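Local coordinates for G protein alpha subunit (Entamoeba histolytica, PDB 4FID) that probably transduces signals from membrane receptors as the guanine nucleotide-binding alpha subunit of a heterotrimeric G protein, binding GDP and probably hydrolysing GTP, at residues K23-K26 / I27-G31; T51-R54 / T55-Q59. All coordinates share one frame; numbering follows the deposited sequence.

Contact 1: K23-K26 / I27-G31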
loop_
_atom_site.group_PDB
_atom_site.type_symbol
_atom_site.label_atom_id
_atom_site.label_comp_id
_atom_site.label_asym_id
_atom_site.label_seq_id
_atom_site.Cartn_x
_atom_site.Cartn_y
_atom_site.Cartn_z
ATOM N N LYS A 23 8.290 5.188 -2.237
ATOM C CA LYS A 23 8.583 6.395 -1.471
ATOM C C LYS A 23 9.450 6.052 -0.258
ATOM O O LYS A 23 10.346 6.795 0.125
ATOM C CB LYS A 23 7.292 7.075 -1.016
ATOM C CG LYS A 23 6.663 7.957 -2.062
ATOM C CD LYS A 23 5.267 8.352 -1.660
ATOM C CE LYS A 23 4.520 8.960 -2.838
ATOM N NZ LYS A 23 3.052 8.699 -2.739
ATOM N N GLN A 24 9.180 4.901 0.325
ATOM C CA GLN A 24 9.891 4.470 1.508
ATOM C C GLN A 24 11.369 4.237 1.222
ATOM O O GLN A 24 12.219 4.504 2.069
ATOM C CB GLN A 24 9.243 3.201 2.067
ATOM C CG GLN A 24 9.612 2.910 3.488
ATOM C CD GLN A 24 9.067 3.932 4.461
ATOM O OE1 GLN A 24 7.949 3.794 4.967
ATOM N NE2 GLN A 24 9.865 4.959 4.750
ATOM N N LEU A 25 11.677 3.749 0.025
ATOM C CA LEU A 25 13.065 3.467 -0.348
ATOM C C LEU A 25 13.769 4.751 -0.722
ATOM O O LEU A 25 14.977 4.881 -0.506
ATOM C CB LEU A 25 13.139 2.477 -1.518
ATOM C CG LEU A 25 12.655 1.051 -1.233
ATOM C CD1 LEU A 25 12.515 0.259 -2.521
ATOM C CD2 LEU A 25 13.599 0.364 -0.262
ATOM N N LYS A 26 13.026 5.696 -1.300
ATOM C CA LYS A 26 13.613 7.008 -1.553
ATOM C C LYS A 26 13.943 7.691 -0.224
ATOM O O LYS A 26 14.993 8.329 -0.117
ATOM C CB LYS A 26 12.727 7.907 -2.421
ATOM C CG LYS A 26 13.523 8.907 -3.249
ATOM C CD LYS A 26 12.652 10.012 -3.860
ATOM C CE LYS A 26 13.508 11.021 -4.655
ATOM N NZ LYS A 26 12.812 12.284 -5.034
ATOM N N ILE A 27 13.068 7.551 0.780
ATOM C CA ILE A 27 13.352 8.132 2.094
ATOM C C ILE A 27 14.576 7.458 2.722
ATOM O O ILE A 27 15.463 8.125 3.245
ATOM C CB ILE A 27 12.184 8.027 3.132
ATOM C CG1 ILE A 27 10.896 8.726 2.675
ATOM C CG2 ILE A 27 12.621 8.648 4.423
ATOM C CD1 ILE A 27 11.138 10.087 2.180
ATOM N N LEU A 28 14.615 6.128 2.666
ATOM C CA LEU A 28 15.640 5.358 3.372
ATOM C C LEU A 28 16.998 5.381 2.697
ATOM O O LEU A 28 18.020 5.340 3.368
ATOM C CB LEU A 28 15.208 3.897 3.532
ATOM C CG LEU A 28 13.983 3.637 4.405
ATOM C CD1 LEU A 28 13.471 2.197 4.250
ATOM C CD2 LEU A 28 14.321 3.951 5.841
ATOM N N PHE A 29 17.017 5.416 1.371
ATOM C CA PHE A 29 18.279 5.281 0.666
ATOM C C PHE A 29 18.513 6.395 -0.346
ATOM O O PHE A 29 19.657 6.704 -0.664
ATOM C CB PHE A 29 18.371 3.917 -0.018
ATOM C CG PHE A 29 18.187 2.735 0.916
ATOM C CD1 PHE A 29 19.173 2.388 1.829
ATOM C CD2 PHE A 29 17.047 1.946 0.846
ATOM C CE1 PHE A 29 19.012 1.292 2.668
ATOM C CE2 PHE A 29 16.886 0.859 1.671
ATOM C CZ PHE A 29 17.870 0.531 2.592
ATOM N N GLY A 30 17.435 6.982 -0.868
ATOM C CA GLY A 30 17.545 8.146 -1.731
ATOM C C GLY A 30 17.779 9.365 -0.851
ATOM O O GLY A 30 18.298 9.243 0.257
ATOM N N GLY A 31 17.391 10.541 -1.317
ATOM C CA GLY A 31 17.520 11.721 -0.481
ATOM C C GLY A 31 16.220 12.195 0.154
ATOM O O GLY A 31 16.084 13.352 0.561
#

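Contact 2: T51-R54 / T55-Q59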
loop_
_atom_site.group_PDB
_atom_site.type_symbol
_atom_site.label_atom_id
_atom_site.label_comp_id
_atom_site.label_asym_id
_atom_site.label_seq_id
_atom_site.Cartn_x
_atom_site.Cartn_y
_atom_site.Cartn_z
ATOM N N THR A 51 -13.002 14.350 3.112
ATOM C CA THR A 51 -13.756 13.333 2.386
ATOM C C THR A 51 -13.831 12.003 3.148
ATOM O O THR A 51 -14.886 11.377 3.177
ATOM C CB THR A 51 -13.272 13.147 0.915
ATOM O OG1 THR A 51 -11.996 12.493 0.875
ATOM C CG2 THR A 51 -13.176 14.487 0.215
ATOM N N CYS A 52 -12.729 11.587 3.777
ATOM C CA CYS A 52 -12.727 10.379 4.613
ATOM C C CYS A 52 -13.709 10.471 5.768
ATOM O O CYS A 52 -14.252 9.456 6.189
ATOM C CB CYS A 52 -11.345 10.108 5.206
ATOM S SG CYS A 52 -10.097 9.397 4.102
HETATM N N MSE A 53 -13.924 11.679 6.294
HETATM C CA MSE A 53 -14.831 11.862 7.424
HETATM C C MSE A 53 -16.277 11.984 6.972
HETATM O O MSE A 53 -17.174 11.492 7.651
HETATM C CB MSE A 53 -14.426 13.055 8.305
HETATM C CG MSE A 53 -15.334 13.242 9.549
HETATM SE SE MSE A 53 -15.436 11.707 10.837
HETATM C CE MSE A 53 -13.683 11.803 11.694
ATOM N N ARG A 54 -16.505 12.624 5.827
ATOM C CA ARG A 54 -17.829 12.594 5.194
ATOM C C ARG A 54 -18.258 11.146 5.006
ATOM O O ARG A 54 -19.386 10.786 5.329
ATOM C CB ARG A 54 -17.832 13.316 3.841
ATOM C CG ARG A 54 -17.728 14.825 3.941
ATOM C CD ARG A 54 -17.644 15.485 2.580
ATOM N NE ARG A 54 -17.610 16.943 2.713
ATOM C CZ ARG A 54 -17.360 17.804 1.725
ATOM N NH1 ARG A 54 -17.108 17.375 0.490
ATOM N NH2 ARG A 54 -17.351 19.106 1.982
ATOM N N THR A 55 -17.342 10.320 4.500
ATOM C CA THR A 55 -17.576 8.884 4.306
ATOM C C THR A 55 -18.113 8.211 5.570
ATOM O O THR A 55 -19.101 7.487 5.515
ATOM C CB THR A 55 -16.268 8.150 3.882
ATOM O OG1 THR A 55 -15.809 8.664 2.629
ATOM C CG2 THR A 55 -16.473 6.626 3.772
ATOM N N LEU A 56 -17.442 8.427 6.699
ATOM C CA LEU A 56 -17.865 7.823 7.965
ATOM C C LEU A 56 -19.229 8.354 8.417
ATOM O O LEU A 56 -20.081 7.580 8.861
ATOM C CB LEU A 56 -16.809 8.006 9.079
ATOM C CG LEU A 56 -15.588 7.082 9.099
ATOM C CD1 LEU A 56 -14.441 7.587 10.008
ATOM C CD2 LEU A 56 -16.006 5.691 9.517
ATOM N N ILE A 57 -19.438 9.663 8.312
ATOM C CA ILE A 57 -20.756 10.230 8.636
ATOM C C ILE A 57 -21.874 9.583 7.808
ATOM O O ILE A 57 -22.881 9.130 8.364
ATOM C CB ILE A 57 -20.811 11.757 8.430
ATOM C CG1 ILE A 57 -19.780 12.462 9.309
ATOM C CG2 ILE A 57 -22.192 12.280 8.740
ATOM C CD1 ILE A 57 -19.697 13.982 9.099
ATOM N N GLU A 58 -21.690 9.546 6.486
ATOM C CA GLU A 58 -22.623 8.868 5.586
ATOM C C GLU A 58 -22.823 7.387 5.949
ATOM O O GLU A 58 -23.950 6.914 6.092
ATOM C CB GLU A 58 -22.173 9.013 4.131
ATOM C CG GLU A 58 -22.870 8.071 3.159
ATOM C CD GLU A 58 -22.266 8.120 1.760
ATOM O OE1 GLU A 58 -22.564 7.219 0.944
ATOM O OE2 GLU A 58 -21.493 9.061 1.477
ATOM N N GLN A 59 -21.732 6.658 6.109
ATOM C CA GLN A 59 -21.811 5.270 6.564
ATOM C C GLN A 59 -22.485 5.099 7.940
ATOM O O GLN A 59 -23.158 4.103 8.177
ATOM C CB GLN A 59 -20.426 4.591 6.540
ATOM C CG GLN A 59 -19.849 4.378 5.136
ATOM C CD GLN A 59 -20.792 3.595 4.216
ATOM O OE1 GLN A 59 -21.360 2.563 4.602
ATOM N NE2 GLN A 59 -20.957 4.084 2.989
#

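Contact 1: K23-K26 / I27-G31
L25 and F29 each set CG beside their own backbone N (chi1 -67° and -56°), and this brings the leucine's branched end up to the phenyl ring one helical turn later. The pair lies at the C-terminal end of helix 18-28, the helix that follows the P-loop in the Ras-like domain. L25 CD2 comes to the ring edge, in its plane, 3.8 Å from F29 CE2. L28 CB lies over one face of the F29 ring, offset toward the rim. L28 itself packs back one turn onto Q24: its CD1 is 4.0 Å from the aliphatic CG of Q24, and the two chains cross at a slant. On another side of the helix I27 CG1 lies just beyond K23 O, 3.2 Å from it, and K23 O also takes the N-H of I27 N at 2.9 Å. L28 N likewise binds Q24 O at 3.0 Å. Helix 312-332 covers the Q24, L25 and L28 side through I315, F319 and K316, while F33 touches K23, K26 and I27. K23 turns its extended chain back toward the nucleotide end of the helix, close to S19, and makes a weak hydrogen bond to T146. F29 is the first residue to leave helical backbone angles, and the two glycines after it lead the chain away from the helix. L25 O bridges this change by taking two N-H groups: F29 N at 2.8 Å, tilted from the carbonyl plane, and G30 N at 3.3 Å, in that plane and on a lone pair.

Contact 2: T51-R54 / T55-Q59
From T51 to Q59 the chain is unbroken helix, its bonds from I57 N to M53 O (3.0 Å) and from E58 N to R54 O (2.9 Å) nearly straight, that from L56 N to C52 O long and weak. T55 adds a side-chain bond of its own. Its OG1, held beside the backbone N by chi1 -62°, folds back to donate to T51 O at 2.9 Å. That oxygen also takes T55 N at 3.0 Å, and the two donors reach it from opposite faces of the carbonyl plane, so a single acceptor ties down both the backbone and the hydroxyl of T55. Helix 42-62, to which all this belongs, is the long helix of the all-helical domain, and shorter helices pack along it. Among them, against W98 and I103, packs M53, a selenomethionine whose chain is bent about both CB-CG and CG-SE (chi2 59°, chi3 73°): its SE meets L56 CD1 at 4.3 Å, and its CG lies 4.4 Å from I57 CD1. F123 of helix 119-124 touches both M53 and L56, and L97 of helix 90-99 touches M53 and I57. R54 runs extended from CG to NE, leaving the helix, and its guanidinium group is bound by two backbone carbonyls, NH2 by E75 O and NH1 by D80 O. I57 CG1 sits beyond the M53 carbonyl oxygen, 3.2 Å from M53 O.

How the contacts relate
Along the chain contact 1 comes first, closing at G31 before contact 2 opens at T51. Their centres are 33 Å apart and their nearest atoms about 15 Å, so they do not touch. Contact 1 ends helix 18-28 in the Ras-like domain, beside the sheet; contact 2 lies within helix 42-62 of the all-helical domain. GDP is bound between these two parts: the side chain of K23 in contact 1 is about 6 Å from the nucleotide, that of C52 in contact 2 about 9 Å. Together they mark the two halves of the G-alpha fold that enclose the guanine nucleotide.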